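Local coordinates for protein hydrolase (Thermococcus thioreducens, PDB 6IAH) that is a magnesium-binding haloacid dehalogenase superfamily phosphatase of diverse substrate specificity, probably including phosphoglycolate, at residues D181-W186 against R211-D216; G135-A140 against I164-E169. All blocks are in the same frame, centred on the assembly; numbering follows the deposited sequence.

Interaction 1: D181-W186 against R211-D216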
# COMPACT_ATOMS: atom_id res chain seq x y z
N ASP A 181 7.16 1.65 -12.49
CA ASP A 181 8.20 2.42 -13.20
C ASP A 181 9.59 1.87 -12.84
O ASP A 181 10.03 1.98 -11.71
CB ASP A 181 8.08 3.90 -12.84
CG ASP A 181 9.13 4.80 -13.50
OD1 ASP A 181 9.99 4.26 -14.21
OD2 ASP A 181 9.12 6.05 -13.28
N PRO A 182 10.32 1.34 -13.84
CA PRO A 182 11.57 0.73 -13.54
C PRO A 182 12.66 1.69 -13.05
O PRO A 182 13.65 1.23 -12.49
CB PRO A 182 11.97 0.08 -14.87
CG PRO A 182 11.33 0.94 -15.91
CD PRO A 182 10.04 1.33 -15.29
N ARG A 183 12.48 2.98 -13.23
CA ARG A 183 13.44 3.99 -12.72
C ARG A 183 13.54 3.95 -11.18
O ARG A 183 14.54 4.34 -10.64
CB ARG A 183 13.01 5.40 -13.14
CG ARG A 183 12.99 5.62 -14.65
CD ARG A 183 12.19 6.87 -15.05
NE ARG A 183 12.09 6.98 -16.50
CZ ARG A 183 11.29 6.25 -17.29
NH1 ARG A 183 10.46 5.33 -16.78
NH2 ARG A 183 11.32 6.45 -18.63
N ALA A 184 12.49 3.49 -10.50
CA ALA A 184 12.49 3.30 -9.05
C ALA A 184 13.55 2.31 -8.58
O ALA A 184 14.19 2.51 -7.54
CB ALA A 184 11.08 2.83 -8.58
N LEU A 185 13.75 1.25 -9.37
CA LEU A 185 14.69 0.24 -9.03
C LEU A 185 16.07 0.72 -9.46
O LEU A 185 17.06 0.57 -8.72
CB LEU A 185 14.29 -1.11 -9.68
CG LEU A 185 15.13 -2.33 -9.24
CD1 LEU A 185 15.36 -2.55 -7.72
CD2 LEU A 185 14.49 -3.58 -9.90
N TRP A 186 16.16 1.34 -10.63
CA TRP A 186 17.45 1.87 -11.08
C TRP A 186 18.00 2.88 -10.11
O TRP A 186 19.20 2.90 -9.83
CB TRP A 186 17.30 2.52 -12.45
CG TRP A 186 18.54 3.17 -12.90
CD1 TRP A 186 18.86 4.48 -12.76
CD2 TRP A 186 19.65 2.53 -13.52
NE1 TRP A 186 20.12 4.70 -13.29
CE2 TRP A 186 20.61 3.52 -13.77
CE3 TRP A 186 19.90 1.22 -13.92
CZ2 TRP A 186 21.83 3.23 -14.42
CZ3 TRP A 186 21.11 0.93 -14.57
CH2 TRP A 186 22.06 1.93 -14.81
N ARG A 211 13.96 -5.24 -16.52
CA ARG A 211 14.60 -6.15 -17.49
C ARG A 211 14.45 -5.61 -18.89
O ARG A 211 15.39 -5.65 -19.67
CB ARG A 211 14.01 -7.55 -17.43
CG ARG A 211 14.46 -8.36 -16.23
CD ARG A 211 13.81 -9.71 -16.23
NE ARG A 211 13.73 -10.26 -14.88
CZ ARG A 211 12.66 -10.80 -14.33
NH1 ARG A 211 11.49 -10.89 -14.98
NH2 ARG A 211 12.76 -11.29 -13.09
N GLY A 212 13.28 -5.05 -19.21
CA GLY A 212 13.08 -4.45 -20.52
C GLY A 212 13.96 -3.24 -20.78
O GLY A 212 14.49 -3.07 -21.87
N LYS A 213 14.15 -2.41 -19.77
CA LYS A 213 14.83 -1.11 -19.94
C LYS A 213 16.30 -1.11 -19.58
O LYS A 213 17.11 -0.47 -20.26
CB LYS A 213 14.12 -0.04 -19.09
CG LYS A 213 14.52 1.39 -19.44
CD LYS A 213 13.59 2.37 -18.76
CE LYS A 213 14.15 3.78 -18.80
NZ LYS A 213 13.87 4.35 -20.13
N TYR A 214 16.65 -1.81 -18.51
CA TYR A 214 17.98 -1.65 -17.94
C TYR A 214 18.81 -2.89 -18.06
O TYR A 214 19.92 -2.80 -18.54
CB TYR A 214 17.90 -1.18 -16.50
CG TYR A 214 17.30 0.19 -16.36
CD1 TYR A 214 18.01 1.33 -16.69
CD2 TYR A 214 16.01 0.35 -15.80
CE1 TYR A 214 17.45 2.58 -16.53
CE2 TYR A 214 15.45 1.58 -15.64
CZ TYR A 214 16.17 2.69 -15.98
OH TYR A 214 15.56 3.88 -15.78
N GLY A 215 18.26 -4.03 -17.67
CA GLY A 215 19.05 -5.22 -17.58
C GLY A 215 18.54 -6.23 -16.57
O GLY A 215 17.47 -6.05 -16.00
N ASP A 216 19.35 -7.25 -16.32
CA ASP A 216 18.86 -8.38 -15.59
C ASP A 216 18.68 -8.09 -14.11
O ASP A 216 19.41 -7.30 -13.51
CB ASP A 216 19.79 -9.57 -15.73
CG ASP A 216 19.10 -10.80 -15.35
OD1 ASP A 216 17.84 -10.73 -15.41
OD2 ASP A 216 19.78 -11.78 -14.95

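Interaction 2: G135-A140 against I164-E169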
# COMPACT_ATOMS: atom_id res chain seq x y z
N GLY A 135 16.02 -9.92 13.05
CA GLY A 135 17.31 -10.66 13.17
C GLY A 135 17.82 -11.09 11.81
O GLY A 135 19.03 -11.00 11.53
N LEU A 136 16.90 -11.48 10.92
CA LEU A 136 17.31 -11.77 9.54
C LEU A 136 17.80 -10.57 8.75
O LEU A 136 18.76 -10.72 7.96
CB LEU A 136 16.24 -12.52 8.76
CG LEU A 136 15.92 -13.90 9.34
CD1 LEU A 136 14.69 -14.53 8.70
CD2 LEU A 136 17.13 -14.85 9.22
N LEU A 137 17.19 -9.40 8.93
CA LEU A 137 17.62 -8.22 8.20
C LEU A 137 19.00 -7.82 8.69
O LEU A 137 19.85 -7.36 7.93
CB LEU A 137 16.61 -7.06 8.36
CG LEU A 137 15.25 -7.28 7.72
CD1 LEU A 137 14.23 -6.29 8.21
CD2 LEU A 137 15.32 -7.27 6.20
N GLU A 138 19.19 -7.93 10.00
CA GLU A 138 20.46 -7.67 10.62
C GLU A 138 21.48 -8.63 10.09
O GLU A 138 22.55 -8.22 9.59
CB GLU A 138 20.36 -7.76 12.14
CG GLU A 138 19.56 -6.62 12.80
CD GLU A 138 18.98 -6.99 14.20
OE1 GLU A 138 19.40 -8.00 14.85
OE2 GLU A 138 18.07 -6.25 14.68
N ARG A 139 21.14 -9.90 10.11
CA ARG A 139 22.10 -10.87 9.57
C ARG A 139 22.43 -10.61 8.11
O ARG A 139 23.62 -10.59 7.74
CB ARG A 139 21.59 -12.29 9.76
CG ARG A 139 21.72 -12.72 11.17
CD ARG A 139 20.89 -13.94 11.38
NE ARG A 139 21.31 -15.04 10.51
CZ ARG A 139 20.70 -16.20 10.40
NH1 ARG A 139 19.61 -16.45 11.09
NH2 ARG A 139 21.17 -17.14 9.54
N ALA A 140 21.40 -10.33 7.29
CA ALA A 140 21.61 -10.13 5.85
C ALA A 140 22.40 -8.90 5.52
O ALA A 140 23.15 -8.94 4.55
CB ALA A 140 20.33 -10.12 5.12
N ILE A 164 8.69 -2.96 11.97
CA ILE A 164 9.69 -3.97 11.65
C ILE A 164 10.77 -4.05 12.71
O ILE A 164 11.18 -5.14 13.09
CB ILE A 164 10.33 -3.68 10.26
CG1 ILE A 164 9.28 -3.87 9.17
CG2 ILE A 164 11.54 -4.59 9.98
CD1 ILE A 164 9.57 -3.18 7.86
N GLY A 165 11.21 -2.91 13.22
CA GLY A 165 12.32 -2.83 14.12
C GLY A 165 13.63 -2.85 13.37
O GLY A 165 14.62 -3.44 13.85
N PHE A 166 13.65 -2.21 12.21
CA PHE A 166 14.86 -2.11 11.40
C PHE A 166 14.76 -0.90 10.52
O PHE A 166 13.69 -0.60 9.98
CB PHE A 166 15.06 -3.39 10.56
CG PHE A 166 16.36 -3.42 9.78
CD1 PHE A 166 17.51 -3.97 10.35
CD2 PHE A 166 16.41 -3.01 8.48
CE1 PHE A 166 18.69 -4.01 9.63
CE2 PHE A 166 17.60 -3.07 7.73
CZ PHE A 166 18.73 -3.57 8.31
N LYS A 167 15.87 -0.19 10.37
CA LYS A 167 15.91 1.04 9.59
C LYS A 167 16.48 0.76 8.17
O LYS A 167 17.48 0.05 8.05
CB LYS A 167 16.81 2.05 10.36
CG LYS A 167 16.52 3.52 10.07
CD LYS A 167 16.50 4.34 11.36
N PHE A 168 15.88 1.27 7.12
CA PHE A 168 16.42 1.08 5.77
C PHE A 168 17.03 2.39 5.28
O PHE A 168 16.31 3.32 4.93
CB PHE A 168 15.33 0.65 4.80
CG PHE A 168 14.85 -0.76 5.03
CD1 PHE A 168 15.49 -1.83 4.43
CD2 PHE A 168 13.82 -1.00 5.89
CE1 PHE A 168 15.06 -3.12 4.64
CE2 PHE A 168 13.38 -2.28 6.09
CZ PHE A 168 13.99 -3.36 5.45
N GLU A 169 18.35 2.38 5.13
CA GLU A 169 19.05 3.55 4.59
C GLU A 169 18.85 3.77 3.11
O GLU A 169 18.93 4.91 2.64
CB GLU A 169 20.53 3.45 4.95
CG GLU A 169 20.71 3.49 6.49
CD GLU A 169 19.87 4.59 7.20
OE1 GLU A 169 19.93 5.80 6.82
OE2 GLU A 169 19.11 4.25 8.14

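Interaction 1: D181-W186 against R211-D216
Trp186 and Tyr214 lie in an offset stack: the five-membered ring of the indole and the phenol ring have centroids 4.6 Å apart and planes tilted by 13°. Overlap is partial, with Tyr214 CE1 over the rim of the indole and the closest carbons, Trp186 CE3 and Tyr214 CD1, 3.4 Å apart. The tryptophan adds a CH-pi contact, its CB 3.9 Å from the phenol centroid. CG of Trp186 is anti to its backbone N (chi1 175°) and comes near Tyr214 CE1 and CZ on the face that CB covers. On the opposite face Lys213 lays its CG over the ring centre, so the phenol is sandwiched between its own chain neighbour and the tryptophan.

Apolar contacts continue at Pro182, whose CB touches Tyr214 CE2 at 3.9 Å while its CG meets Lys213 CD. Across the phenol tip, Tyr214 OH lies 3.3 Å from Arg183 CG. An alanine in place of Tyr214 would probably leave the indole of Trp186 without its stacking partner and open a gap beside Pro182 and Arg183 CG.

In the Rossmann-like HAD core this surface contact joins the turn leading into helix 183-189 to the end of helix 201-213, where Gly215 leaves helical geometry with positive phi. Leu185 and Trp186 also pack on Tyr210 of the latter helix.

Asp181 and Arg183 bond to each other within 181-186. Asp181 OD1 makes a capping bond, accepting from Arg183 N at 3.0 Å, and from the opposite face of its carboxylate plane it takes Arg183 NH1 in a 2.8 Å salt bridge. That guanidinium has Lys213 CE over one face, and its NH2 comes within 3.6 Å of Lys213 NZ, a like-charge approach that the carboxylate of Asp181 may partly offset.

Interaction 2: G135-A140 against I164-E169
On one flank of the HAD core, helix 134-141 packs against the loop that connects helix 154-164 to strand 171-172, and Leu137 carries most of the contact. Its CB sits over the centre of the Phe166 ring, 3.7 Å from the centroid and 8° off the ring normal, a nearly perpendicular CH-pi approach. The CB of Phe166 points toward the helix and its CG is anti to the backbone N (chi1 -175°), which brings CG close to Leu137 CB and CD1.

From there the leucine branches reach past the ring. CD1 touches Phe166 CB at 3.8 Å and, in the conformer given, Ile164 CG2 at 3.6 Å. The same methyl meets Phe168 CZ at 4.0 Å, with CD2 a little farther from that atom. The two phenylalanines also pack on each other, Phe166 CD2 standing over the centre of the Phe168 ring. At the outer margin the chain of Glu138 runs past Phe166 in the opposite direction, its CG 4.2 Å from Phe166 CD1, its carboxylate and the ring planes 34° apart.

Gly165 makes the turn out of helix 154-164 with positive phi; a side chain there would press on the preceding carbonyl oxygen. Behind the contact, Phe166 leans on Leu146 and Phe168 on Val148, both of strand 145-149, while Ile164, in that conformer, packs on Leu11 with its side chain about 8 Å from that of the magnesium ligand Asp8. The loop residues lie between helix 134-141 and strand 145-149, a layering of helix, loop and parallel sheet as in the Rossmann-like alpha/beta fold of other HAD phosphatases.

Along the chain interaction 2 (135-140 with 164-169) closes before interaction 1 (181-186 with 211-216) opens. Their centres are 25 Å apart and their nearest atoms about 11 Å, so they do not touch. Both belong to the layers around the same five-stranded parallel sheet, ordered 171-172, 145-149, 2-5, 194-198, 218-221. Interaction 2 lies by strands 171-172 and 145-149, at one end of the sheet; interaction 1 joins the helices that precede and follow strand 194-198. The central strand 2-5 leads to Asp6 and Asp8, which hold magnesium with Asp199 beyond strand 194-198. Interaction 2 approaches this site through Ile164 in the conformer given, whereas interaction 1 lies away from it, at the surface.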